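Local coordinates for protein putative acetyltransferase Sthe_0691 (Sphaerobacter thermophilus, PDB 3SHP) that probably transfers an acetyl group from acetyl-coenzyme A to a substrate not yet identified, at residues 12-17 with 106-111; 21-26 with 61-66; 78-83 with 111-116. All coordinates share one frame; numbering follows the deposited sequence. Where two conformers were deposited one is given.

Contact 1: residues 12-17 with 106-111; sequences PTVYLR and LELVVP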
loop_
_atom_site.group_PDB
_atom_site.type_symbol
_atom_site.label_atom_id
_atom_site.label_comp_id
_atom_site.label_asym_id
_atom_site.label_seq_id
_atom_site.Cartn_x
_atom_site.Cartn_y
_atom_site.Cartn_z
ATOM N N PRO A 12 33.692 -21.639 -16.093
ATOM C CA PRO A 12 33.159 -22.765 -16.890
ATOM C C PRO A 12 31.685 -22.595 -17.298
ATOM O O PRO A 12 31.267 -23.125 -18.340
ATOM C CB PRO A 12 33.310 -23.972 -15.939
ATOM C CG PRO A 12 34.413 -23.567 -14.996
ATOM C CD PRO A 12 34.139 -22.080 -14.768
ATOM N N THR A 13 30.919 -21.837 -16.513
ATOM C CA THR A 13 29.475 -21.753 -16.711
ATOM C C THR A 13 28.980 -20.350 -17.001
ATOM O O THR A 13 28.099 -20.175 -17.848
ATOM C CB THR A 13 28.728 -22.267 -15.473
ATOM O OG1 THR A 13 29.280 -23.530 -15.114
ATOM C CG2 THR A 13 27.287 -22.480 -15.799
ATOM N N VAL A 14 29.504 -19.363 -16.269
ATOM C CA VAL A 14 29.066 -17.988 -16.421
ATOM C C VAL A 14 30.221 -17.024 -16.695
ATOM O O VAL A 14 31.373 -17.331 -16.419
ATOM C CB VAL A 14 28.317 -17.482 -15.155
ATOM C CG1 VAL A 14 27.127 -18.430 -14.795
ATOM C CG2 VAL A 14 29.291 -17.318 -13.996
ATOM N N TYR A 15 29.891 -15.852 -17.219
ATOM C CA TYR A 15 30.854 -14.780 -17.250
ATOM C C TYR A 15 30.224 -13.507 -16.773
ATOM O O TYR A 15 28.998 -13.381 -16.776
ATOM C CB TYR A 15 31.495 -14.609 -18.623
ATOM C CG TYR A 15 30.605 -14.165 -19.748
ATOM C CD1 TYR A 15 30.515 -12.816 -20.118
ATOM C CD2 TYR A 15 29.910 -15.101 -20.500
ATOM C CE1 TYR A 15 29.717 -12.413 -21.180
ATOM C CE2 TYR A 15 29.124 -14.714 -21.559
ATOM C CZ TYR A 15 29.027 -13.368 -21.895
ATOM O OH TYR A 15 28.219 -13.028 -22.974
ATOM N N LEU A 16 31.081 -12.599 -16.318
ATOM C CA LEU A 16 30.684 -11.310 -15.801
ATOM C C LEU A 16 31.175 -10.244 -16.745
ATOM O O LEU A 16 32.309 -10.301 -17.247
ATOM C CB LEU A 16 31.268 -11.080 -14.395
ATOM C CG LEU A 16 30.528 -11.704 -13.193
ATOM C CD1 LEU A 16 30.057 -13.112 -13.432
ATOM C CD2 LEU A 16 31.438 -11.704 -11.989
ATOM N N ARG A 17 30.308 -9.268 -16.982
ATOM C CA ARG A 17 30.634 -8.122 -17.817
ATOM C C ARG A 17 29.760 -6.981 -17.302
ATOM O O ARG A 17 28.819 -7.219 -16.585
ATOM C CB ARG A 17 30.297 -8.420 -19.282
ATOM C CG ARG A 17 28.821 -8.908 -19.531
ATOM C CD ARG A 17 28.337 -8.504 -20.932
ATOM N NE ARG A 17 26.993 -8.997 -21.223
ATOM C CZ ARG A 17 25.849 -8.393 -20.877
ATOM N NH1 ARG A 17 25.851 -7.231 -20.207
ATOM N NH2 ARG A 17 24.684 -8.967 -21.206
ATOM N N LEU A 106 30.942 -15.385 -7.623
ATOM C CA LEU A 106 31.753 -14.883 -6.516
ATOM C C LEU A 106 33.218 -15.295 -6.699
ATOM O O LEU A 106 34.129 -14.488 -6.447
ATOM C CB LEU A 106 31.216 -15.369 -5.172
ATOM C CG LEU A 106 31.972 -14.881 -3.913
ATOM C CD1 LEU A 106 32.124 -13.363 -3.916
ATOM C CD2 LEU A 106 31.212 -15.280 -2.669
ATOM N N GLU A 107 33.446 -16.535 -7.141
ATOM C CA GLU A 107 34.807 -16.997 -7.456
ATOM C C GLU A 107 35.488 -16.100 -8.475
ATOM O O GLU A 107 36.689 -15.864 -8.387
ATOM C CB GLU A 107 34.806 -18.430 -8.002
ATOM C CG GLU A 107 34.459 -19.478 -6.969
ATOM C CD GLU A 107 34.410 -20.899 -7.532
ATOM O OE1 GLU A 107 34.214 -21.092 -8.761
ATOM O OE2 GLU A 107 34.557 -21.834 -6.718
ATOM N N LEU A 108 34.721 -15.632 -9.451
ATOM C CA LEU A 108 35.244 -14.806 -10.531
ATOM C C LEU A 108 35.531 -13.393 -10.090
ATOM O O LEU A 108 36.576 -12.859 -10.429
ATOM C CB LEU A 108 34.281 -14.776 -11.731
ATOM C CG LEU A 108 33.941 -16.173 -12.294
ATOM C CD1 LEU A 108 33.012 -16.047 -13.468
ATOM C CD2 LEU A 108 35.200 -16.963 -12.675
ATOM N N VAL A 109 34.608 -12.788 -9.351
ATOM C CA VAL A 109 34.686 -11.357 -9.062
ATOM C C VAL A 109 35.723 -11.023 -7.972
ATOM O O VAL A 109 36.355 -9.981 -8.042
ATOM C CB VAL A 109 33.281 -10.748 -8.725
ATOM C CG1 VAL A 109 32.865 -11.081 -7.317
ATOM C CG2 VAL A 109 33.286 -9.233 -8.906
ATOM N N VAL A 110 35.924 -11.908 -6.995
ATOM C CA VAL A 110 36.856 -11.613 -5.885
ATOM C C VAL A 110 38.320 -11.413 -6.317
ATOM O O VAL A 110 38.937 -10.388 -5.978
ATOM C CB VAL A 110 36.719 -12.624 -4.697
ATOM C CG1 VAL A 110 37.834 -12.389 -3.626
ATOM C CG2 VAL A 110 35.367 -12.477 -4.050
ATOM N N PRO A 111 38.884 -12.353 -7.098
ATOM C CA PRO A 111 40.284 -12.119 -7.463
ATOM C C PRO A 111 40.459 -10.832 -8.278
ATOM O O PRO A 111 41.495 -10.149 -8.129
ATOM C CB PRO A 111 40.648 -13.338 -8.327
ATOM C CG PRO A 111 39.592 -14.365 -8.032
ATOM C CD PRO A 111 38.347 -13.573 -7.727
#
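Leu108 reaches from helix 98-116 over the backbone and side chain of Val14 on strand 14-18. Its CD1 methyl does all the touching at this end, lying 3.6 Å from the carbonyl O of Val14 and 4.0 Å from Val14 CG2. The fully extended outer torsion of Leu108 (chi2 -179°) carries that methyl forward to the strand. Two residues further along the strand, Leu16 points toward the helix and divides its branches between two neighbouring helix residues. Leu16 CD1 meets Leu108 CD1 at 4.2 Å, so that one leucine methyl is shared by Val14 and Leu16. Leu16 CD2 reaches past it to Val109, whose CB is 3.9 Å away, and it also comes within 4.2 Å of Leu108 CB; here the Leu16 and Val109 side chains run at about a right angle to each other.

The short axes of strand and helix pass 8.9 Å apart, at an angle of 39° between their directions, and the nearest alpha carbons are those of Leu16 and Leu108. Glu104, one turn earlier on the same helix, accepts hydrogen bonds from the backbone N atoms of Thr13 and Val14 through OE2, a polar tie for the start of the strand. Leu16 also touches Ala105 of the helix and Leu9 of strand 9-10, while Val14 rests on Leu101 and Ile64. Helix 98-116, in a beta-alpha-beta crossover between the parallel strands 84-91 and 121-127, covers this face of the sheet, consistent with an acetyltransferase fold. Across 12-17 and 106-111 themselves the contact consists of aliphatic CH groups, with the carbonyl O of Val14 against a methyl, so helix and sheet are held here by burial of apolar surface, without directional bonds.

Contact 2: residues 21-26 with 61-66; sequences EDDKHH and LLAIVR
Asp23 has CG opposite its carbonyl carbon (chi1 -57°), which aims the carboxylate at the strand, and chi2 (-32°) turns OD2 to within reach of Ala63 CB. In the neighbouring Lys24 a nearly extended chi2 (-166°) puts CD against Leu61, and a bend at chi3 then redirects CE and NZ beyond the contact, toward the partner of the ammonium group. The two contacts are of different kinds. Asp23 OD2 lies 3.8 Å from Ala63 CB, a carboxylate oxygen against a methyl group. Lys24 CD approaches Leu61 CD1 at 4.1 Å, where the aliphatic part of the lysine lies at a slant to the leucine.

The polar ends are engaged elsewhere. Asp23 OD2 forms a salt bridge with Arg17 NH1 and accepts a hydrogen bond from Val20 N, so the buried carboxylate is gripped by a charge and by a backbone N-H from the residues leading into its own helix. Lys24 CD packs within the chain, while NZ pairs with Asp96 OD1 of a second subunit, whose Leu95 the side chain also touches; a bound meso-tartaric acid is about 5 Å from this side chain.

Helix 21-26 follows strand 14-18 after a short link and lies against one face of the sheet, its Asp23 and Lys24 meeting Ala63 and Leu61 of strand 58-66. Leu62 and Ile64 point to the other face, where they touch helix 98-116. Strand 58-66 is thus covered by a helix on both sides, and it pairs with strand 14-18 along one margin and strand 72-80 along the other.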
loop_
_atom_site.group_PDB
_atom_site.type_symbol
_atom_site.label_atom_id
_atom_site.label_comp_id
_atom_site.label_asym_id
_atom_site.label_seq_id
_atom_site.Cartn_x
_atom_site.Cartn_y
_atom_site.Cartn_z
ATOM N N GLU A 21 21.937 -1.172 -20.149
ATOM C CA GLU A 21 20.507 -0.796 -20.073
ATOM C C GLU A 21 19.545 -1.891 -20.580
ATOM O O GLU A 21 18.476 -2.116 -19.994
ATOM C CB GLU A 21 20.272 0.509 -20.829
ATOM C CG GLU A 21 21.074 1.638 -20.238
ATOM C CD GLU A 21 20.909 2.956 -20.962
ATOM O OE1 GLU A 21 20.647 2.961 -22.185
ATOM O OE2 GLU A 21 21.085 4.004 -20.296
ATOM N N ASP A 22 19.949 -2.546 -21.660
ATOM C CA ASP A 22 19.273 -3.700 -22.226
ATOM C C ASP A 22 19.032 -4.817 -21.185
ATOM O O ASP A 22 17.912 -5.322 -21.044
ATOM C CB ASP A 22 20.136 -4.249 -23.351
ATOM C CG ASP A 22 19.335 -4.877 -24.426
ATOM O OD1 ASP A 22 18.603 -4.111 -25.120
ATOM O OD2 ASP A 22 19.450 -6.125 -24.595
ATOM N N ASP A 23 20.075 -5.187 -20.451
ATOM C CA ASP A 23 19.918 -6.146 -19.359
ATOM C C ASP A 23 18.848 -5.734 -18.341
ATOM O O ASP A 23 17.976 -6.536 -17.973
ATOM C CB ASP A 23 21.239 -6.338 -18.623
ATOM C CG ASP A 23 22.371 -6.793 -19.545
ATOM O OD1 ASP A 23 22.109 -7.515 -20.536
ATOM O OD2 ASP A 23 23.528 -6.445 -19.256
ATOM N N LYS A 24 18.949 -4.484 -17.879
ATOM C CA LYS A 24 18.077 -3.959 -16.846
ATOM C C LYS A 24 16.630 -3.997 -17.295
ATOM O O LYS A 24 15.740 -4.379 -16.522
ATOM C CB LYS A 24 18.514 -2.538 -16.422
ATOM C CG LYS A 24 19.918 -2.545 -15.787
ATOM C CD LYS A 24 20.272 -1.286 -15.052
ATOM C CE LYS A 24 20.925 -0.261 -15.928
ATOM N NZ LYS A 24 21.291 0.934 -15.082
ATOM N N HIS A 25 16.408 -3.638 -18.557
ATOM C CA HIS A 25 15.074 -3.614 -19.098
ATOM C C HIS A 25 14.486 -5.036 -19.127
ATOM O O HIS A 25 13.404 -5.273 -18.565
ATOM C CB HIS A 25 15.043 -2.954 -20.484
ATOM C CG HIS A 25 13.682 -2.931 -21.104
ATOM N ND1 HIS A 25 12.759 -1.942 -20.837
ATOM C CD2 HIS A 25 13.084 -3.783 -21.974
ATOM C CE1 HIS A 25 11.653 -2.179 -21.522
ATOM N NE2 HIS A 25 11.822 -3.294 -22.214
ATOM N N HIS A 26 15.187 -5.973 -19.776
ATOM C CA HIS A 26 14.706 -7.367 -19.848
ATOM C C HIS A 26 14.413 -7.962 -18.469
ATOM O O HIS A 26 13.396 -8.651 -18.282
ATOM C CB HIS A 26 15.685 -8.282 -20.587
ATOM C CG HIS A 26 15.164 -9.676 -20.770
ATOM N ND1 HIS A 26 15.453 -10.703 -19.894
ATOM C CD2 HIS A 26 14.353 -10.207 -21.718
ATOM C CE1 HIS A 26 14.854 -11.807 -20.305
ATOM N NE2 HIS A 26 14.181 -11.533 -21.409
ATOM N N LEU A 61 27.583 -2.157 -11.726
ATOM C CA LEU A 61 26.759 -3.326 -11.907
ATOM C C LEU A 61 27.382 -4.259 -12.924
ATOM O O LEU A 61 27.671 -3.834 -14.041
ATOM C CB LEU A 61 25.414 -2.889 -12.444
ATOM C CG LEU A 61 24.335 -2.596 -11.440
ATOM C CD1 LEU A 61 23.108 -2.074 -12.236
ATOM C CD2 LEU A 61 24.016 -3.850 -10.649
ATOM N N LEU A 62 27.569 -5.519 -12.534
ATOM C CA LEU A 62 28.033 -6.540 -13.429
ATOM C C LEU A 62 26.882 -7.503 -13.702
ATOM O O LEU A 62 26.192 -7.930 -12.764
ATOM C CB LEU A 62 29.213 -7.297 -12.814
ATOM C CG LEU A 62 30.494 -6.502 -12.499
ATOM C CD1 LEU A 62 31.541 -7.416 -11.899
ATOM C CD2 LEU A 62 31.055 -5.815 -13.762
ATOM N N ALA A 63 26.656 -7.825 -14.970
ATOM C CA ALA A 63 25.727 -8.877 -15.323
ATOM C C ALA A 63 26.397 -10.218 -15.152
ATOM O O ALA A 63 27.587 -10.383 -15.477
ATOM C CB ALA A 63 25.305 -8.717 -16.762
ATOM N N ILE A 64 25.647 -11.195 -14.666
ATOM C CA ILE A 64 26.165 -12.558 -14.648
ATOM C C ILE A 64 25.485 -13.265 -15.821
ATOM O O ILE A 64 24.247 -13.312 -15.895
ATOM C CB ILE A 64 25.852 -13.254 -13.332
ATOM C CG1 ILE A 64 26.430 -12.450 -12.147
ATOM C CG2 ILE A 64 26.332 -14.731 -13.356
ATOM C CD1 ILE A 64 25.898 -12.926 -10.764
ATOM N N VAL A 65 26.281 -13.780 -16.753
ATOM C CA VAL A 65 25.740 -14.251 -18.024
ATOM C C VAL A 65 26.045 -15.727 -18.183
ATOM O O VAL A 65 27.195 -16.141 -18.087
ATOM C CB VAL A 65 26.324 -13.447 -19.239
ATOM C CG1 VAL A 65 25.732 -13.922 -20.559
ATOM C CG2 VAL A 65 26.135 -11.924 -19.074
ATOM N N ARG A 66 25.006 -16.530 -18.415
ATOM C CA ARG A 66 25.215 -17.948 -18.643
ATOM C C ARG A 66 25.759 -18.154 -20.033
ATOM O O ARG A 66 25.140 -17.753 -21.015
ATOM C CB ARG A 66 23.932 -18.757 -18.442
ATOM C CG ARG A 66 24.160 -20.257 -18.432
ATOM C CD ARG A 66 22.956 -21.014 -17.926
ATOM N NE ARG A 66 21.699 -20.596 -18.564
ATOM C CZ ARG A 66 20.491 -20.818 -18.055
ATOM N NH1 ARG A 66 19.417 -20.404 -18.709
ATOM N NH2 ARG A 66 20.359 -21.471 -16.907
#

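Contact 3: residues 78-83 with 111-116; sequences IEFGKQ and PWLRDE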
loop_
_atom_site.group_PDB
_atom_site.type_symbol
_atom_site.label_atom_id
_atom_site.label_comp_id
_atom_site.label_asym_id
_atom_site.label_seq_id
_atom_site.Cartn_x
_atom_site.Cartn_y
_atom_site.Cartn_z
ATOM N N ILE A 78 28.080 -3.693 -6.969
ATOM C CA ILE A 78 29.268 -3.354 -6.242
ATOM C C ILE A 78 29.270 -1.869 -5.877
ATOM O O ILE A 78 28.941 -1.017 -6.714
ATOM C CB ILE A 78 30.540 -3.650 -7.080
ATOM C CG1 ILE A 78 30.558 -5.115 -7.562
ATOM C CG2 ILE A 78 31.789 -3.325 -6.264
ATOM C CD1 ILE A 78 31.579 -5.370 -8.685
ATOM N N GLU A 79 29.681 -1.563 -4.643
ATOM C CA GLU A 79 29.820 -0.171 -4.204
ATOM C C GLU A 79 31.244 0.063 -3.689
ATOM O O GLU A 79 31.670 -0.576 -2.724
ATOM C CB GLU A 79 28.748 0.160 -3.140
ATOM C CG GLU A 79 28.947 1.485 -2.423
ATOM C CD GLU A 79 28.376 1.522 -0.998
ATOM O OE1 GLU A 79 28.037 0.454 -0.415
ATOM O OE2 GLU A 79 28.285 2.647 -0.457
ATOM N N PHE A 80 31.994 0.932 -4.355
ATOM C CA PHE A 80 33.333 1.273 -3.881
ATOM C C PHE A 80 33.269 2.490 -2.984
ATOM O O PHE A 80 32.521 3.443 -3.259
ATOM C CB PHE A 80 34.326 1.570 -5.023
ATOM C CG PHE A 80 34.681 0.371 -5.856
ATOM C CD1 PHE A 80 34.238 0.272 -7.172
ATOM C CD2 PHE A 80 35.449 -0.662 -5.329
ATOM C CE1 PHE A 80 34.543 -0.831 -7.951
ATOM C CE2 PHE A 80 35.766 -1.791 -6.111
ATOM C CZ PHE A 80 35.308 -1.872 -7.422
ATOM N N GLY A 81 34.044 2.453 -1.911
ATOM C CA GLY A 81 34.391 3.664 -1.189
ATOM C C GLY A 81 35.847 3.994 -1.511
ATOM O O GLY A 81 36.376 3.583 -2.540
ATOM N N LYS A 82 36.527 4.709 -0.629
ATOM C CA LYS A 82 37.920 5.042 -0.896
ATOM C C LYS A 82 38.809 3.803 -0.932
ATOM O O LYS A 82 39.548 3.600 -1.890
ATOM C CB LYS A 82 38.440 6.061 0.114
ATOM C CG LYS A 82 39.833 6.578 -0.185
ATOM C CD LYS A 82 40.170 7.764 0.714
ATOM C CE LYS A 82 40.105 7.410 2.223
ATOM N NZ LYS A 82 40.038 8.619 3.151
ATOM N N GLN A 83 38.736 2.979 0.104
ATOM C CA GLN A 83 39.555 1.789 0.175
ATOM C C GLN A 83 38.735 0.523 0.395
ATOM O O GLN A 83 39.268 -0.486 0.868
ATOM C CB GLN A 83 40.559 1.979 1.298
ATOM C CG GLN A 83 41.811 2.718 0.809
ATOM C CD GLN A 83 42.449 3.572 1.862
ATOM O OE1 GLN A 83 41.840 3.906 2.888
ATOM N NE2 GLN A 83 43.685 3.967 1.609
ATOM N N PRO A 111 38.884 -12.353 -7.098
ATOM C CA PRO A 111 40.284 -12.119 -7.463
ATOM C C PRO A 111 40.459 -10.832 -8.278
ATOM O O PRO A 111 41.495 -10.149 -8.129
ATOM C CB PRO A 111 40.648 -13.338 -8.327
ATOM C CG PRO A 111 39.592 -14.365 -8.032
ATOM C CD PRO A 111 38.347 -13.573 -7.727
ATOM N N TRP A 112 39.477 -10.517 -9.131
ATOM C CA TRP A 112 39.465 -9.258 -9.882
ATOM C C TRP A 112 39.468 -8.049 -8.920
ATOM O O TRP A 112 40.212 -7.082 -9.130
ATOM C CB TRP A 112 38.279 -9.190 -10.860
ATOM C CG TRP A 112 38.062 -7.822 -11.436
ATOM C CD1 TRP A 112 38.872 -7.168 -12.321
ATOM C CD2 TRP A 112 36.971 -6.924 -11.162
ATOM N NE1 TRP A 112 38.363 -5.924 -12.608
ATOM C CE2 TRP A 112 37.196 -5.747 -11.913
ATOM C CE3 TRP A 112 35.825 -6.999 -10.357
ATOM C CZ2 TRP A 112 36.315 -4.649 -11.886
ATOM C CZ3 TRP A 112 34.952 -5.901 -10.325
ATOM C CH2 TRP A 112 35.220 -4.736 -11.075
ATOM N N LEU A 113 38.652 -8.125 -7.874
ATOM C CA LEU A 113 38.561 -7.060 -6.877
ATOM C C LEU A 113 39.882 -6.849 -6.121
ATOM O O LEU A 113 40.303 -5.704 -5.913
ATOM C CB LEU A 113 37.396 -7.309 -5.892
ATOM C CG LEU A 113 35.970 -6.931 -6.336
ATOM C CD1 LEU A 113 34.952 -7.184 -5.215
ATOM C CD2 LEU A 113 35.842 -5.482 -6.814
ATOM N N ARG A 114 40.534 -7.943 -5.724
ATOM C CA ARG A 114 41.824 -7.859 -5.028
ATOM C C ARG A 114 42.933 -7.298 -5.912
ATOM O O ARG A 114 43.718 -6.472 -5.454
ATOM C CB ARG A 114 42.269 -9.212 -4.468
ATOM C CG ARG A 114 41.368 -9.834 -3.367
ATOM C CD ARG A 114 42.098 -11.072 -2.790
ATOM N NE ARG A 114 41.354 -11.906 -1.835
ATOM C CZ ARG A 114 41.335 -11.731 -0.511
ATOM N NH1 ARG A 114 40.674 -12.590 0.239
ATOM N NH2 ARG A 114 41.961 -10.708 0.070
ATOM N N ASP A 115 42.994 -7.735 -7.169
ATOM C CA ASP A 115 44.094 -7.346 -8.064
ATOM C C ASP A 115 43.946 -5.965 -8.707
ATOM O O ASP A 115 44.903 -5.186 -8.749
ATOM C CB ASP A 115 44.300 -8.363 -9.194
ATOM C CG ASP A 115 44.656 -9.756 -8.697
ATOM O OD1 ASP A 115 45.105 -9.894 -7.545
ATOM O OD2 ASP A 115 44.483 -10.719 -9.478
ATOM N N GLU A 116 42.771 -5.677 -9.255
ATOM C CA GLU A 116 42.632 -4.503 -10.125
ATOM C C GLU A 116 42.339 -3.200 -9.366
ATOM O O GLU A 116 42.153 -2.135 -9.977
ATOM C CB GLU A 116 41.600 -4.775 -11.231
ATOM C CG GLU A 116 42.146 -5.645 -12.362
ATOM C CD GLU A 116 43.446 -5.082 -12.946
ATOM O OE1 GLU A 116 43.377 -4.117 -13.747
ATOM O OE2 GLU A 116 44.537 -5.601 -12.599
#
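Apolar contacts between side-chain ends make up the whole of this interface. Ile78 CD1 lies at the edge of the Trp112 indole, in its plane, 3.8 Å from CZ3; the isoleucine chain is extended beyond CG1 (chi2 165°), which brings the methyl out to the ring. Leu113 CD2 comes likewise to the edge of the Phe80 ring, 3.7 Å from CZ and 3.8 Å from CE2. Both pairs meet obliquely, methyl against rim. Within the strand, Ile78 CG2 rides 4.0 Å above one face of the Phe80 ring, offset toward its rim.

Aromatic contacts come from His117, just after the segment, which stacks with Phe80 and meets Trp112 edge-to-face, bridging the two rings. By its backbone Phe80 pairs with Arg58 of the tartaric acid pocket; its side chain, on the helix-covered face of the sheet, is about 8 Å from the bound acid.

Methyl-to-rim packing is held by dispersion and by the exclusion of water. Strand 72-80 and the C-terminal part of the helix are therefore joined here by a few apolar side-chain ends, while the adjoining histidine adds the ring interactions.

How the contacts relate
Contacts 1 and 3 are successive parts of one helix-sheet interface: both use helix 98-116, share Pro111, and meet where Val109 packs on Ile78. Contact 1 is the more fully buried and its side chains are all aliphatic, whereas contact 3 is partly buried and brings in aromatic rims. Contact 2, on the other face of the sheet, is also largely buried, though farther from the chain centre and beside a subunit interface; its charged ends turn to Arg17 or to another subunit. The Arg17–Asp23 salt bridge joins contacts 1 and 2, and Leu62 of contact 2 packs on Ile78 and Trp112 of contact 3. The three contacts thus take one strand each from the neighbours 14-18, 58-66 and 72-80.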